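PDB 7A03: M32 carboxypeptidase from Chitinophagaceae bacterium, which probably cleaves residues from the C-terminal end of peptides as a metal-dependent carboxypeptidase of the M32 family. Local coordinates for residues Ala13-Gln16 against Lys17-Ile21. Numbering follows the deposited sequence.
Sequences AYKQ and KMQKI
Ala13 O accepts the backbone N-H of Lys17 at 3.0 Å with an N-H...O angle of 164°, and the same i to i+4 pattern carries on from Tyr14 to Met18, Lys15 to Gln19 and Gln16 to Lys20, the evidence for regular alpha-helix throughout. The Lys17 chain begins by passing Ala13 O, its CG 3.4 Å away. One turn on from Tyr14, Met18 lays its CG methylene over a face of the aromatic ring, 3.9 Å from the centroid and 30° off the normal, which meets the criteria of a CH-pi contact. The bend of Met18 at chi2 (-53°) turns SD off the ring face, so it meets the ring only obliquely, as a Met-aromatic contact. Lys15, extended to its tip, crosses the amide of Gln19, and its CE comes within 3.3 Å of Gln19 NE2. CE is a carbon and cannot accept a hydrogen bond, so this is van der Waals contact; the amide nitrogen donates instead to Tyr283 O. An alanine in place of Gln19 would probably leave Tyr283 O without this donor and strip the Lys15 methylenes of their amide neighbour. Gln16 is bent at chi2, and a water bridges its side chain to Lys17, donating to Gln16 OE1 at 2.8 Å and accepting from Lys17 NZ at 2.9 Å. Within helix 9-37, the Tyr14 and Met18 side is the buried one: Tyr14 packs on helix 65-74 and on helix 82-100, whose Ser91 OG is hydrogen-bonded to Tyr14 OH, while Met18 reaches Phe62 of helix 44-62 and, with Tyr14, the loop residue Leu285.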
loop_
_atom_site.group_PDB
_atom_site.type_symbol
_atom_site.label_atom_id
_atom_site.label_comp_id
_atom_site.label_asym_id
_atom_site.label_seq_id
_atom_site.Cartn_x
_atom_site.Cartn_y
_atom_site.Cartn_z
ATOM N N ALA A 13 -15.783 7.304 -28.285
ATOM C CA ALA A 13 -14.491 6.899 -28.845
ATOM C C ALA A 13 -13.394 6.935 -27.787
ATOM O O ALA A 13 -12.517 6.058 -27.757
ATOM C CB ALA A 13 -14.129 7.771 -30.051
ATOM N N TYR A 14 -13.439 7.935 -26.901
ATOM C CA TYR A 14 -12.532 7.955 -25.753
ATOM C C TYR A 14 -12.681 6.692 -24.903
ATOM O O TYR A 14 -11.688 6.045 -24.535
ATOM C CB TYR A 14 -12.789 9.215 -24.927
ATOM C CG TYR A 14 -12.338 9.126 -23.490
ATOM C CD1 TYR A 14 -10.994 9.249 -23.154
ATOM C CD2 TYR A 14 -13.260 8.944 -22.465
ATOM C CE1 TYR A 14 -10.572 9.177 -21.820
ATOM C CE2 TYR A 14 -12.857 8.868 -21.150
ATOM C CZ TYR A 14 -11.514 8.990 -20.825
ATOM O OH TYR A 14 -11.142 8.910 -19.492
ATOM N N LYS A 15 -13.921 6.334 -24.574
ATOM C CA LYS A 15 -14.166 5.149 -23.763
ATOM C C LYS A 15 -13.675 3.880 -24.458
ATOM O O LYS A 15 -13.072 3.010 -23.818
ATOM C CB LYS A 15 -15.656 5.069 -23.414
ATOM C CG LYS A 15 -16.030 4.031 -22.381
ATOM C CD LYS A 15 -17.530 4.070 -22.120
ATOM C CE LYS A 15 -17.949 3.022 -21.104
ATOM N NZ LYS A 15 -19.434 2.964 -20.983
ATOM N N GLN A 16 -13.895 3.771 -25.773
ATOM C CA GLN A 16 -13.440 2.594 -26.505
ATOM C C GLN A 16 -11.919 2.475 -26.444
ATOM O O GLN A 16 -11.371 1.398 -26.164
ATOM C CB GLN A 16 -13.945 2.669 -27.952
ATOM C CG GLN A 16 -13.524 1.511 -28.840
ATOM C CD GLN A 16 -12.168 1.736 -29.482
ATOM O OE1 GLN A 16 -11.865 2.836 -29.942
ATOM N NE2 GLN A 16 -11.342 0.690 -29.517
ATOM N N LYS A 17 -11.216 3.594 -26.655
ATOM C CA LYS A 17 -9.755 3.542 -26.612
ATOM C C LYS A 17 -9.254 3.160 -25.228
ATOM O O LYS A 17 -8.336 2.329 -25.086
ATOM C CB LYS A 17 -9.166 4.883 -27.039
ATOM C CG LYS A 17 -9.365 5.197 -28.510
ATOM C CD LYS A 17 -8.851 6.592 -28.830
ATOM C CE LYS A 17 -9.053 6.926 -30.297
ATOM N NZ LYS A 17 -8.292 6.016 -31.202
ATOM N N MET A 18 -9.832 3.770 -24.186
ATOM C CA MET A 18 -9.382 3.489 -22.828
ATOM C C MET A 18 -9.707 2.060 -22.427
ATOM O O MET A 18 -8.942 1.420 -21.699
ATOM C CB MET A 18 -10.040 4.461 -21.851
ATOM C CG MET A 18 -9.684 5.920 -22.090
ATOM S SD MET A 18 -7.908 6.242 -22.145
ATOM C CE MET A 18 -7.502 6.022 -20.415
ATOM N N GLN A 19 -10.838 1.535 -22.891
ATOM C CA GLN A 19 -11.193 0.181 -22.501
ATOM C C GLN A 19 -10.313 -0.843 -23.204
ATOM O O GLN A 19 -9.964 -1.862 -22.606
ATOM C CB GLN A 19 -12.695 -0.030 -22.678
ATOM C CG GLN A 19 -13.446 0.848 -21.666
ATOM C CD GLN A 19 -14.931 0.595 -21.612
ATOM O OE1 GLN A 19 -15.545 0.179 -22.594
ATOM N NE2 GLN A 19 -15.527 0.865 -20.449
ATOM N N LYS A 20 -9.879 -0.549 -24.435
ATOM C CA LYS A 20 -8.902 -1.414 -25.102
ATOM C C LYS A 20 -7.576 -1.432 -24.340
ATOM O O LYS A 20 -6.997 -2.505 -24.073
ATOM C CB LYS A 20 -8.705 -0.912 -26.535
ATOM C CG LYS A 20 -7.633 -1.637 -27.338
ATOM C CD LYS A 20 -7.593 -1.073 -28.748
ATOM C CE LYS A 20 -6.393 -1.593 -29.510
ATOM N NZ LYS A 20 -6.327 -0.980 -30.869
ATOM N N ILE A 21 -7.097 -0.242 -23.945
ATOM C CA ILE A 21 -5.876 -0.169 -23.144
ATOM C C ILE A 21 -6.035 -0.971 -21.859
ATOM O O ILE A 21 -5.131 -1.708 -21.444
ATOM C CB ILE A 21 -5.524 1.300 -22.847
ATOM C CG1 ILE A 21 -5.091 2.024 -24.123
ATOM C CG2 ILE A 21 -4.432 1.397 -21.782
ATOM C CD1 ILE A 21 -5.209 3.526 -24.001
HETATM O O HOH W 1 -9.540 3.404 -31.454
#